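Local coordinates for nonsense-mediated mRNA decay protein 2 (PDB 4LUN) that takes part in nonsense-mediated decay of mRNAs that carry premature stop codons, here represented by the N-terminal MIF4G domain of the longer protein, at residues A[5-9]-A[94-98]; A[12-17]-A[101-106]; A[112-117]-A[156-160]; A[144-148]-A[182-187]. All blocks are in the same frame, centred on the assembly; numbering follows the deposited sequence.

Overall arrangement
The four contacts tie together helices, and one loop, of an all-helical MIF4G domain of HEAT-repeat character. Contacts 1 and 2 both pair helix 3-17 with helix 87-104; their centres lie about 11 Å apart and their segments alternate along the chain. Contact 3 follows, about 14 Å between centres from contact 2, and sets helix 106-116 against the loop after helix 130-152. Contact 4, whose segments alternate with those of contact 3, joins helix 130-152 to helix 182-190 near the middle of the chain, its centre about 10 Å from that of contact 3. Polar bonding at the N-terminal helix thus gives way to an aliphatic and aromatic core deeper in the domain.

Contact 1: A[5-9]-A[94-98]; sequences RKKEL and VEIIS
Arg5 and Glu95 join two nearly parallel helices of the all-helical MIF4G domain, helix 3-17 and helix 87-104, through a side-on, two-pronged salt bridge. The axes of the short segments stay 11.9 Å apart, a gap that long side chains can span. Arg5 NE donates to Glu95 OE2 over 3.1 Å, and Arg5 NH2 to Glu95 OE1 over 3.0 Å. Each oxygen offers its syn lone pair, the guanidinium and carboxylate planes lie only 15° apart, and both bonds run almost straight. A bend at chi2 (-82°) lets Glu95 bring its carboxylate round to the neighbouring helix. On the same guanidinium, Arg5 NH1 is taken in plane by Glu8 OE1 at 2.8 Å, one turn along from Arg5, which makes a three-residue charge network. Glu95 would probably be left without its cross-helix mate, and Glu8 without the cation it shares, were an alanine to stand in for Arg5.

Beneath the ion pair the contact turns apolar: Leu9, which lays CD2 over one face of the guanidinium, suits the buried side, its CD1 meeting Val94 CG1 at 4.1 Å. Ser98 is small enough to let the leucine in, and its hydroxyl has partners on two sides, Asn13 ND2 and Val94 O. That carbonyl is gripped twice, from opposite faces of its plane: by Ser98 N, and by Ser98 OG, which donates to Val94 O at 2.8 Å.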
loop_
_atom_site.group_PDB
_atom_site.type_symbol
_atom_site.label_atom_id
_atom_site.label_comp_id
_atom_site.label_asym_id
_atom_site.label_seq_id
_atom_site.Cartn_x
_atom_site.Cartn_y
_atom_site.Cartn_z
ATOM N N ARG A 5 -6.946 -19.521 -6.551
ATOM C CA ARG A 5 -6.858 -18.694 -7.751
ATOM C C ARG A 5 -5.596 -17.826 -7.732
ATOM O O ARG A 5 -4.980 -17.593 -8.776
ATOM C CB ARG A 5 -8.107 -17.817 -7.889
ATOM C CG ARG A 5 -8.115 -16.935 -9.127
ATOM C CD ARG A 5 -7.968 -17.749 -10.404
ATOM N NE ARG A 5 -7.973 -16.892 -11.585
ATOM C CZ ARG A 5 -7.651 -17.295 -12.809
ATOM N NH1 ARG A 5 -7.284 -18.552 -13.025
ATOM N NH2 ARG A 5 -7.692 -16.435 -13.818
ATOM N N LYS A 6 -5.212 -17.350 -6.551
ATOM C CA LYS A 6 -3.951 -16.626 -6.416
ATOM C C LYS A 6 -2.800 -17.498 -6.891
ATOM O O LYS A 6 -1.929 -17.049 -7.637
ATOM C CB LYS A 6 -3.699 -16.217 -4.959
ATOM C CG LYS A 6 -4.435 -14.969 -4.503
ATOM C CD LYS A 6 -3.916 -14.519 -3.142
ATOM C CE LYS A 6 -4.561 -13.218 -2.700
ATOM N NZ LYS A 6 -5.998 -13.167 -3.085
ATOM N N LYS A 7 -2.800 -18.755 -6.461
ATOM C CA LYS A 7 -1.726 -19.677 -6.829
ATOM C C LYS A 7 -1.752 -20.030 -8.320
ATOM O O LYS A 7 -0.698 -20.142 -8.958
ATOM C CB LYS A 7 -1.746 -20.920 -5.931
ATOM C CG LYS A 7 -1.387 -20.612 -4.479
ATOM C CD LYS A 7 -1.473 -21.843 -3.584
ATOM C CE LYS A 7 -2.600 -21.707 -2.573
ATOM N NZ LYS A 7 -2.091 -21.727 -1.171
ATOM N N GLU A 8 -2.950 -20.191 -8.880
ATOM C CA GLU A 8 -3.094 -20.411 -10.316
ATOM C C GLU A 8 -2.457 -19.277 -11.115
ATOM O O GLU A 8 -1.685 -19.515 -12.044
ATOM C CB GLU A 8 -4.573 -20.501 -10.708
ATOM C CG GLU A 8 -5.277 -21.790 -10.322
ATOM C CD GLU A 8 -6.717 -21.822 -10.822
ATOM O OE1 GLU A 8 -7.025 -21.107 -11.802
ATOM O OE2 GLU A 8 -7.537 -22.558 -10.231
ATOM N N LEU A 9 -2.802 -18.043 -10.755
ATOM C CA LEU A 9 -2.261 -16.863 -11.423
ATOM C C LEU A 9 -0.766 -16.733 -11.183
ATOM O O LEU A 9 -0.019 -16.364 -12.092
ATOM C CB LEU A 9 -2.952 -15.597 -10.917
ATOM C CG LEU A 9 -4.377 -15.348 -11.416
ATOM C CD1 LEU A 9 -4.983 -14.155 -10.697
ATOM C CD2 LEU A 9 -4.381 -15.119 -12.921
ATOM N N VAL A 94 -6.545 -7.066 -10.684
ATOM C CA VAL A 94 -5.569 -8.152 -10.629
ATOM C C VAL A 94 -5.680 -9.084 -11.845
ATOM O O VAL A 94 -4.672 -9.460 -12.437
ATOM C CB VAL A 94 -5.694 -8.975 -9.328
ATOM C CG1 VAL A 94 -4.844 -10.238 -9.411
ATOM C CG2 VAL A 94 -5.303 -8.127 -8.119
ATOM N N GLU A 95 -6.903 -9.452 -12.214
ATOM C CA GLU A 95 -7.109 -10.337 -13.360
ATOM C C GLU A 95 -6.687 -9.682 -14.672
ATOM O O GLU A 95 -6.077 -10.320 -15.527
ATOM C CB GLU A 95 -8.571 -10.775 -13.449
ATOM C CG GLU A 95 -9.020 -11.691 -12.323
ATOM C CD GLU A 95 -8.638 -13.144 -12.545
ATOM O OE1 GLU A 95 -8.077 -13.476 -13.616
ATOM O OE2 GLU A 95 -8.915 -13.962 -11.644
ATOM N N ILE A 96 -7.027 -8.407 -14.825
ATOM C CA ILE A 96 -6.666 -7.637 -16.009
ATOM C C ILE A 96 -5.155 -7.446 -16.142
ATOM O O ILE A 96 -4.589 -7.650 -17.214
ATOM C CB ILE A 96 -7.363 -6.267 -15.989
ATOM C CG1 ILE A 96 -8.879 -6.456 -16.075
ATOM C CG2 ILE A 96 -6.858 -5.382 -17.117
ATOM C CD1 ILE A 96 -9.673 -5.237 -15.637
ATOM N N ILE A 97 -4.495 -7.062 -15.058
ATOM C CA ILE A 97 -3.046 -6.890 -15.100
ATOM C C ILE A 97 -2.351 -8.226 -15.349
ATOM O O ILE A 97 -1.369 -8.276 -16.074
ATOM C CB ILE A 97 -2.492 -6.232 -13.816
ATOM C CG1 ILE A 97 -3.082 -4.830 -13.640
ATOM C CG2 ILE A 97 -0.966 -6.144 -13.859
ATOM C CD1 ILE A 97 -2.819 -3.917 -14.811
ATOM N N SER A 98 -2.866 -9.301 -14.757
ATOM C CA SER A 98 -2.302 -10.635 -14.973
ATOM C C SER A 98 -2.386 -11.038 -16.443
ATOM O O SER A 98 -1.436 -11.599 -16.983
ATOM C CB SER A 98 -2.993 -11.683 -14.100
ATOM O OG SER A 98 -2.702 -11.473 -12.730
#

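Contact 2: A[12-17]-A[101-106]; sequences LNTRAW and HQRFNG
This is a buried, mixed polar and aromatic contact between the C-terminal ends of helix 3-17 and helix 87-104, in the N-terminal part of the MIF4G-domain structure. Ala16 permits the close approach: its CA comes within 5.4 Å of Gln102 CA, and its methyl fits beside the His101 ring.

His101 does most of the joining. Its NE2 donates to Asn13 O at 2.9 Å, within the ring plane and on a carbonyl lone pair, so this oxygen serves His101 as well as the helical N-H of Trp17. The other ring nitrogen, ND1, bonds Thr109 OG1, and the imidazole is thus fixed at both ends. Its CE1 corner points into the face of the Trp17 indole, an edge-to-face pair with centroids 4.2 Å apart and planes at 52°. With CG anti to the backbone N (chi1 169°), the histidine reaches across to helix 3-17.

Asn13 is an apt bridging residue because its amide both gives and accepts. Gln102 NE2 reaches Asn13 OD1 at 3.0 Å from above the carbonyl plane, along an extended side chain, while Asn13 ND2 serves Val153 O. Farther along, Trp17 CZ3 packs 3.7 Å from Gly106 CA, where the missing side chain makes room for the indole.

Beyond the pair, Trp17 NE1 bonds Val155 O and its ring has a cation-pi partner in Arg157, which ties the end of helix 3-17 to the loop after helix 130-152.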
loop_
_atom_site.group_PDB
_atom_site.type_symbol
_atom_site.label_atom_id
_atom_site.label_comp_id
_atom_site.label_asym_id
_atom_site.label_seq_id
_atom_site.Cartn_x
_atom_site.Cartn_y
_atom_site.Cartn_z
ATOM N N LEU A 12 1.051 -19.009 -13.583
ATOM C CA LEU A 12 1.023 -18.419 -14.912
ATOM C C LEU A 12 1.901 -17.175 -15.006
ATOM O O LEU A 12 2.627 -16.997 -15.974
ATOM C CB LEU A 12 -0.409 -18.058 -15.309
ATOM C CG LEU A 12 -1.366 -19.221 -15.569
ATOM C CD1 LEU A 12 -2.787 -18.706 -15.722
ATOM C CD2 LEU A 12 -0.951 -19.990 -16.813
ATOM N N ASN A 13 1.833 -16.308 -13.999
ATOM C CA ASN A 13 2.601 -15.076 -14.052
ATOM C C ASN A 13 4.095 -15.344 -13.923
ATOM O O ASN A 13 4.916 -14.617 -14.473
ATOM C CB ASN A 13 2.098 -14.093 -12.983
ATOM C CG ASN A 13 0.721 -13.545 -13.312
ATOM O OD1 ASN A 13 0.359 -13.437 -14.485
ATOM N ND2 ASN A 13 -0.057 -13.197 -12.287
ATOM N N THR A 14 4.443 -16.400 -13.194
ATOM C CA THR A 14 5.841 -16.748 -13.004
ATOM C C THR A 14 6.385 -17.324 -14.315
ATOM O O THR A 14 7.499 -17.012 -14.736
ATOM C CB THR A 14 6.016 -17.752 -11.850
ATOM O OG1 THR A 14 5.616 -17.143 -10.608
ATOM C CG2 THR A 14 7.470 -18.202 -11.749
ATOM N N ARG A 15 5.576 -18.138 -14.979
ATOM C CA ARG A 15 5.964 -18.670 -16.286
ATOM C C ARG A 15 6.157 -17.558 -17.313
ATOM O O ARG A 15 7.105 -17.587 -18.099
ATOM C CB ARG A 15 4.951 -19.707 -16.774
ATOM C CG ARG A 15 4.980 -20.984 -15.946
ATOM C CD ARG A 15 4.515 -22.184 -16.739
ATOM N NE ARG A 15 3.070 -22.205 -16.930
ATOM C CZ ARG A 15 2.474 -22.350 -18.110
ATOM N NH1 ARG A 15 3.200 -22.479 -19.212
ATOM N NH2 ARG A 15 1.151 -22.364 -18.185
ATOM N N ALA A 16 5.277 -16.558 -17.292
ATOM C CA ALA A 16 5.419 -15.417 -18.189
ATOM C C ALA A 16 6.705 -14.639 -17.915
ATOM O O ALA A 16 7.390 -14.231 -18.854
ATOM C CB ALA A 16 4.196 -14.496 -18.114
ATOM N N TRP A 17 7.038 -14.442 -16.639
ATOM C CA TRP A 17 8.297 -13.797 -16.300
ATOM C C TRP A 17 9.453 -14.638 -16.831
ATOM O O TRP A 17 10.504 -14.107 -17.178
ATOM C CB TRP A 17 8.447 -13.594 -14.793
ATOM C CG TRP A 17 7.935 -12.260 -14.283
ATOM C CD1 TRP A 17 6.974 -12.064 -13.331
ATOM C CD2 TRP A 17 8.385 -10.948 -14.677
ATOM N NE1 TRP A 17 6.785 -10.720 -13.123
ATOM C CE2 TRP A 17 7.633 -10.018 -13.924
ATOM C CE3 TRP A 17 9.334 -10.481 -15.591
ATOM C CZ2 TRP A 17 7.810 -8.633 -14.068
ATOM C CZ3 TRP A 17 9.504 -9.103 -15.728
ATOM C CH2 TRP A 17 8.743 -8.199 -14.971
ATOM N N HIS A 101 0.147 -9.010 -18.356
ATOM C CA HIS A 101 1.468 -9.541 -18.040
ATOM C C HIS A 101 1.711 -10.874 -18.760
ATOM O O HIS A 101 2.822 -11.161 -19.217
ATOM C CB HIS A 101 1.631 -9.708 -16.515
ATOM C CG HIS A 101 2.846 -10.483 -16.124
ATOM N ND1 HIS A 101 4.124 -9.980 -16.244
ATOM C CD2 HIS A 101 2.982 -11.739 -15.634
ATOM C CE1 HIS A 101 4.992 -10.886 -15.840
ATOM N NE2 HIS A 101 4.326 -11.968 -15.467
ATOM N N GLN A 102 0.669 -11.686 -18.867
ATOM C CA GLN A 102 0.809 -12.991 -19.511
ATOM C C GLN A 102 0.982 -12.848 -21.022
ATOM O O GLN A 102 1.669 -13.656 -21.656
ATOM C CB GLN A 102 -0.388 -13.878 -19.173
ATOM C CG GLN A 102 -0.346 -14.388 -17.737
ATOM C CD GLN A 102 -1.684 -14.866 -17.250
ATOM O OE1 GLN A 102 -2.553 -15.216 -18.043
ATOM N NE2 GLN A 102 -1.868 -14.870 -15.932
ATOM N N ARG A 103 0.371 -11.812 -21.592
ATOM C CA ARG A 103 0.504 -11.546 -23.027
ATOM C C ARG A 103 1.869 -10.955 -23.372
ATOM O O ARG A 103 2.499 -11.357 -24.359
ATOM C CB ARG A 103 -0.590 -10.588 -23.511
ATOM C CG ARG A 103 -1.912 -11.234 -23.920
ATOM C CD ARG A 103 -1.835 -11.944 -25.279
ATOM N NE ARG A 103 -1.186 -11.144 -26.324
ATOM C CZ ARG A 103 -1.824 -10.351 -27.184
ATOM N NH1 ARG A 103 -3.146 -10.228 -27.141
ATOM N NH2 ARG A 103 -1.133 -9.670 -28.093
ATOM N N PHE A 104 2.329 -10.007 -22.558
ATOM C CA PHE A 104 3.514 -9.219 -22.909
ATOM C C PHE A 104 4.747 -9.364 -22.011
ATOM O O PHE A 104 5.816 -8.860 -22.359
ATOM C CB PHE A 104 3.149 -7.737 -23.041
ATOM C CG PHE A 104 1.977 -7.487 -23.949
ATOM C CD1 PHE A 104 2.084 -7.705 -25.317
ATOM C CD2 PHE A 104 0.762 -7.049 -23.439
ATOM C CE1 PHE A 104 1.003 -7.488 -26.154
ATOM C CE2 PHE A 104 -0.321 -6.834 -24.273
ATOM C CZ PHE A 104 -0.199 -7.051 -25.631
ATOM N N ASN A 105 4.618 -10.039 -20.869
ATOM C CA ASN A 105 5.736 -10.122 -19.918
ATOM C C ASN A 105 6.343 -8.748 -19.582
ATOM O O ASN A 105 5.634 -7.759 -19.452
ATOM C CB ASN A 105 6.815 -11.099 -20.424
ATOM C CG ASN A 105 7.974 -11.272 -19.451
ATOM O OD1 ASN A 105 7.774 -11.565 -18.275
ATOM N ND2 ASN A 105 9.191 -11.004 -19.925
ATOM N N GLY A 106 7.670 -8.708 -19.507
ATOM C CA GLY A 106 8.429 -7.636 -18.909
ATOM C C GLY A 106 8.366 -6.351 -19.681
ATOM O O GLY A 106 8.437 -5.290 -19.084
#

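Contact 3: A[112-117]-A[156-160]; sequences LLGAFL and FRTLD
Phe156 lays its ring against helix 106-116 as the chain leaves helix 130-152, closing part of the hydrophobic core of this HEAT-repeat-like MIF4G domain. The contact is made almost wholly of apolar packing, in three kinds.

The first is CH-pi. Leu113 CD1 stands over one face of the Phe156 ring, 3.8 Å from its centroid and 17° off the normal. Leu113 points CG away from its own backbone N (chi1 172°), which carries the methyl outward from the helix and over the ring. Leucine suits the spot, as its branched end can cover a flat face while CB also meets the ring atom CE1.

The second is aromatic. The Phe116 and Phe156 rings meet obliquely, with planes at 41° and Phe116 CD2 4.1 Å from Phe156 CE2. Phe147, from helix 130-152, meets the Phe156 ring as well and touches Leu113, Phe116 and Leu117, so several large side chains share one core.

The third is aliphatic. Leu112 CD2 sits at the edge of the Phe156 ring, 3.9 Å from CZ, and its side chain continues to Val76 and Thr77 of helix 69-81. A second aliphatic pair lies toward the other end of the contact, beyond a turn of the loop that is held by a polar bond: in this ST turn Asp160 N donates to Thr158 OG1 at 3.1 Å. There the apolar layer resumes, with Leu117 CD1 lying 3.8 Å from Leu159 CD2.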
loop_
_atom_site.group_PDB
_atom_site.type_symbol
_atom_site.label_atom_id
_atom_site.label_comp_id
_atom_site.label_asym_id
_atom_site.label_seq_id
_atom_site.Cartn_x
_atom_site.Cartn_y
_atom_site.Cartn_z
ATOM N N LEU A 112 5.563 -0.565 -16.206
ATOM C CA LEU A 112 4.401 -0.364 -15.354
ATOM C C LEU A 112 4.833 -0.335 -13.890
ATOM O O LEU A 112 4.443 0.556 -13.142
ATOM C CB LEU A 112 3.358 -1.468 -15.555
ATOM C CG LEU A 112 2.222 -1.474 -14.514
ATOM C CD1 LEU A 112 1.388 -0.214 -14.599
ATOM C CD2 LEU A 112 1.337 -2.705 -14.626
ATOM N N LEU A 113 5.647 -1.306 -13.491
ATOM C CA LEU A 113 6.070 -1.373 -12.093
ATOM C C LEU A 113 6.872 -0.142 -11.703
ATOM O O LEU A 113 6.673 0.428 -10.625
ATOM C CB LEU A 113 6.889 -2.640 -11.843
ATOM C CG LEU A 113 7.556 -2.744 -10.471
ATOM C CD1 LEU A 113 6.498 -2.711 -9.377
ATOM C CD2 LEU A 113 8.373 -4.018 -10.367
ATOM N N GLY A 114 7.789 0.264 -12.578
ATOM C CA GLY A 114 8.630 1.413 -12.295
ATOM C C GLY A 114 7.826 2.684 -12.106
ATOM O O GLY A 114 8.122 3.487 -11.218
ATOM N N ALA A 115 6.803 2.862 -12.939
ATOM C CA ALA A 115 5.947 4.041 -12.847
ATOM C C ALA A 115 5.029 3.940 -11.639
ATOM O O ALA A 115 4.778 4.935 -10.947
ATOM C CB ALA A 115 5.133 4.206 -14.119
ATOM N N PHE A 116 4.507 2.739 -11.387
ATOM C CA PHE A 116 3.601 2.560 -10.255
ATOM C C PHE A 116 4.292 2.843 -8.911
ATOM O O PHE A 116 3.682 3.406 -8.005
ATOM C CB PHE A 116 2.975 1.158 -10.259
ATOM C CG PHE A 116 1.859 0.995 -9.258
ATOM C CD1 PHE A 116 0.550 1.308 -9.594
ATOM C CD2 PHE A 116 2.127 0.564 -7.970
ATOM C CE1 PHE A 116 -0.480 1.180 -8.656
ATOM C CE2 PHE A 116 1.110 0.424 -7.039
ATOM C CZ PHE A 116 -0.194 0.734 -7.378
ATOM N N LEU A 117 5.566 2.483 -8.793
ATOM C CA LEU A 117 6.308 2.658 -7.543
ATOM C C LEU A 117 6.491 4.126 -7.163
ATOM O O LEU A 117 6.781 4.447 -6.001
ATOM C CB LEU A 117 7.669 1.954 -7.628
ATOM C CG LEU A 117 7.632 0.425 -7.567
ATOM C CD1 LEU A 117 8.989 -0.173 -7.982
ATOM C CD2 LEU A 117 7.264 -0.020 -6.142
ATOM N N PHE A 156 4.214 -8.168 -9.687
ATOM C CA PHE A 156 5.160 -7.203 -9.130
ATOM C C PHE A 156 6.027 -7.890 -8.084
ATOM O O PHE A 156 5.590 -8.053 -6.950
ATOM C CB PHE A 156 4.401 -6.097 -8.405
ATOM C CG PHE A 156 3.719 -5.098 -9.301
ATOM C CD1 PHE A 156 3.966 -5.046 -10.663
ATOM C CD2 PHE A 156 2.840 -4.175 -8.748
ATOM C CE1 PHE A 156 3.335 -4.103 -11.462
ATOM C CE2 PHE A 156 2.204 -3.227 -9.538
ATOM C CZ PHE A 156 2.455 -3.188 -10.902
ATOM N N ARG A 157 7.257 -8.253 -8.426
ATOM C CA ARG A 157 8.053 -9.092 -7.537
ATOM C C ARG A 157 9.247 -8.419 -6.893
ATOM O O ARG A 157 9.465 -8.558 -5.692
ATOM C CB ARG A 157 8.561 -10.323 -8.296
ATOM C CG ARG A 157 7.497 -10.980 -9.160
ATOM C CD ARG A 157 8.031 -12.264 -9.800
ATOM N NE ARG A 157 9.086 -12.013 -10.781
ATOM C CZ ARG A 157 9.751 -12.980 -11.407
ATOM N NH1 ARG A 157 9.467 -14.251 -11.155
ATOM N NH2 ARG A 157 10.702 -12.684 -12.280
ATOM N N THR A 158 10.051 -7.734 -7.702
ATOM C CA THR A 158 11.344 -7.256 -7.228
ATOM C C THR A 158 11.859 -6.149 -8.134
ATOM O O THR A 158 11.468 -6.060 -9.294
ATOM C CB THR A 158 12.371 -8.423 -7.189
ATOM O OG1 THR A 158 13.673 -7.917 -6.873
ATOM C CG2 THR A 158 12.433 -9.124 -8.543
ATOM N N LEU A 159 12.733 -5.296 -7.609
ATOM C CA LEU A 159 13.353 -4.283 -8.447
ATOM C C LEU A 159 14.215 -4.936 -9.512
ATOM O O LEU A 159 14.519 -4.322 -10.527
ATOM C CB LEU A 159 14.207 -3.327 -7.612
ATOM C CG LEU A 159 13.456 -2.424 -6.633
ATOM C CD1 LEU A 159 14.426 -1.671 -5.747
ATOM C CD2 LEU A 159 12.548 -1.441 -7.373
ATOM N N ASP A 160 14.603 -6.184 -9.285
ATOM C CA ASP A 160 15.455 -6.887 -10.242
ATOM C C ASP A 160 14.768 -7.160 -11.589
ATOM O O ASP A 160 15.430 -7.490 -12.571
ATOM C CB ASP A 160 15.979 -8.198 -9.642
ATOM C CG ASP A 160 17.107 -7.984 -8.649
ATOM O OD1 ASP A 160 17.656 -6.862 -8.600
ATOM O OD2 ASP A 160 17.454 -8.944 -7.923
#

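Contact 4: A[144-148]-A[182-187]; sequences LRVFT and LLFSIL
Phe147 meets Leu182, Leu183 and Ile186 where helix 130-152 and helix 182-190 pack antiparallel in the buried core of the HEAT-repeat-type MIF4G domain. The segment axes run at 172° and 11.8 Å apart, spacing that large aliphatic and aromatic side chains fill.

Leu182, at the start of its helix, brings CD2 to the rim of the Phe147 ring, 3.7 Å from CZ. Leu183 follows with CD2 near the ring plane as well, 3.5 Å from Phe147 CE2, and the same methyl lies 3.4 Å from Thr148 OG1. Ile186, one turn on from Leu182, points head-on against Phe147 and covers a face of its ring: its CD1 stands 3.6 Å from the ring centroid and 18° off the normal, a CH-pi contact. Isoleucine suits this place because its two branches part, CD1 going to the ring and CG2 to Leu144 CD1 at 4.0 Å. Leu187 ends the row; its side chain crosses that of Leu144 at about a right angle, and their CD2 methyls meet beside Leu235 and Leu238 of helix 231-271.

With CG opposite the backbone N (chi1 173°), the Phe147 ring extends from its helix toward these partners. Replacing this phenylalanine by alanine is likely to open a gap between the helices and leave Ile186 CD1 without the ring face it packs on. Thr148 is polar yet fits the core, since its hydroxyl is turned back to its own helix, where Thr148 OG1 donates to Leu144 O at 2.8 Å.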
loop_
_atom_site.group_PDB
_atom_site.type_symbol
_atom_site.label_atom_id
_atom_site.label_comp_id
_atom_site.label_asym_id
_atom_site.label_seq_id
_atom_site.Cartn_x
_atom_site.Cartn_y
_atom_site.Cartn_z
ATOM N N LEU A 144 -0.937 0.884 -1.954
ATOM C CA LEU A 144 -0.211 -0.205 -1.305
ATOM C C LEU A 144 -1.003 -1.498 -1.388
ATOM O O LEU A 144 -0.442 -2.568 -1.599
ATOM C CB LEU A 144 0.078 0.146 0.169
ATOM C CG LEU A 144 0.726 -0.923 1.055
ATOM C CD1 LEU A 144 2.149 -1.232 0.574
ATOM C CD2 LEU A 144 0.736 -0.443 2.497
ATOM N N ARG A 145 -2.322 -1.400 -1.252
ATOM C CA ARG A 145 -3.138 -2.612 -1.268
ATOM C C ARG A 145 -3.067 -3.265 -2.639
ATOM O O ARG A 145 -2.845 -4.480 -2.765
ATOM C CB ARG A 145 -4.585 -2.272 -0.908
ATOM C CG ARG A 145 -5.461 -3.488 -0.663
ATOM C CD ARG A 145 -6.221 -3.883 -1.895
ATOM N NE ARG A 145 -6.982 -5.112 -1.677
ATOM C CZ ARG A 145 -8.247 -5.135 -1.274
ATOM N NH1 ARG A 145 -8.891 -3.996 -1.049
ATOM N NH2 ARG A 145 -8.867 -6.296 -1.103
ATOM N N VAL A 146 -3.226 -2.447 -3.670
ATOM C CA VAL A 146 -3.205 -2.939 -5.047
ATOM C C VAL A 146 -1.833 -3.508 -5.400
ATOM O O VAL A 146 -1.732 -4.558 -6.045
ATOM C CB VAL A 146 -3.634 -1.829 -6.037
ATOM C CG1 VAL A 146 -3.316 -2.231 -7.474
ATOM C CG2 VAL A 146 -5.134 -1.537 -5.875
ATOM N N PHE A 147 -0.781 -2.808 -4.978
ATOM C CA PHE A 147 0.571 -3.297 -5.195
ATOM C C PHE A 147 0.731 -4.684 -4.608
ATOM O O PHE A 147 1.279 -5.580 -5.252
ATOM C CB PHE A 147 1.623 -2.392 -4.569
ATOM C CG PHE A 147 3.001 -2.976 -4.643
ATOM C CD1 PHE A 147 3.798 -2.734 -5.747
ATOM C CD2 PHE A 147 3.484 -3.786 -3.625
ATOM C CE1 PHE A 147 5.065 -3.301 -5.845
ATOM C CE2 PHE A 147 4.748 -4.353 -3.718
ATOM C CZ PHE A 147 5.538 -4.097 -4.834
ATOM N N THR A 148 0.262 -4.845 -3.375
ATOM C CA THR A 148 0.474 -6.085 -2.643
ATOM C C THR A 148 -0.297 -7.244 -3.271
ATOM O O THR A 148 0.216 -8.373 -3.339
ATOM C CB THR A 148 0.142 -5.913 -1.153
ATOM O OG1 THR A 148 0.933 -4.838 -0.638
ATOM C CG2 THR A 148 0.520 -7.168 -0.379
ATOM N N LEU A 182 10.900 -6.048 -1.705
ATOM C CA LEU A 182 10.338 -4.799 -2.226
ATOM C C LEU A 182 9.274 -4.201 -1.312
ATOM O O LEU A 182 9.243 -2.979 -1.105
ATOM C CB LEU A 182 9.790 -5.008 -3.636
ATOM C CG LEU A 182 9.280 -3.773 -4.391
ATOM C CD1 LEU A 182 10.252 -2.599 -4.269
ATOM C CD2 LEU A 182 9.041 -4.109 -5.869
ATOM N N LEU A 183 8.412 -5.049 -0.749
ATOM C CA LEU A 183 7.427 -4.559 0.214
ATOM C C LEU A 183 8.073 -3.918 1.430
ATOM O O LEU A 183 7.544 -2.952 1.957
ATOM C CB LEU A 183 6.476 -5.668 0.674
ATOM C CG LEU A 183 5.339 -6.011 -0.279
ATOM C CD1 LEU A 183 4.700 -7.336 0.131
ATOM C CD2 LEU A 183 4.302 -4.872 -0.267
ATOM N N PHE A 184 9.186 -4.471 1.903
ATOM C CA PHE A 184 9.901 -3.894 3.031
ATOM C C PHE A 184 10.371 -2.474 2.660
ATOM O O PHE A 184 10.217 -1.530 3.447
ATOM C CB PHE A 184 11.093 -4.804 3.427
ATOM C CG PHE A 184 11.997 -4.214 4.486
ATOM C CD1 PHE A 184 11.832 -4.537 5.828
ATOM C CD2 PHE A 184 13.037 -3.357 4.130
ATOM C CE1 PHE A 184 12.683 -4.014 6.792
ATOM C CE2 PHE A 184 13.874 -2.822 5.092
ATOM C CZ PHE A 184 13.698 -3.149 6.421
ATOM N N SER A 185 10.918 -2.341 1.454
ATOM C CA SER A 185 11.432 -1.055 0.980
ATOM C C SER A 185 10.328 -0.019 0.897
ATOM O O SER A 185 10.487 1.123 1.355
ATOM C CB SER A 185 12.138 -1.197 -0.370
ATOM O OG SER A 185 13.302 -1.999 -0.242
ATOM N N ILE A 186 9.200 -0.426 0.332
ATOM C CA ILE A 186 8.035 0.463 0.232
ATOM C C ILE A 186 7.521 0.888 1.615
ATOM O O ILE A 186 7.258 2.077 1.875
ATOM C CB ILE A 186 6.924 -0.247 -0.555
ATOM C CG1 ILE A 186 7.340 -0.388 -2.017
ATOM C CG2 ILE A 186 5.584 0.523 -0.478
ATOM C CD1 ILE A 186 6.474 -1.374 -2.794
ATOM N N LEU A 187 7.341 -0.072 2.511
ATOM C CA LEU A 187 6.794 0.265 3.823
ATOM C C LEU A 187 7.755 1.108 4.655
ATOM O O LEU A 187 7.325 2.015 5.375
ATOM C CB LEU A 187 6.366 -0.993 4.566
ATOM C CG LEU A 187 5.026 -1.518 4.061
ATOM C CD1 LEU A 187 4.859 -3.011 4.349
ATOM C CD2 LEU A 187 3.934 -0.700 4.742
#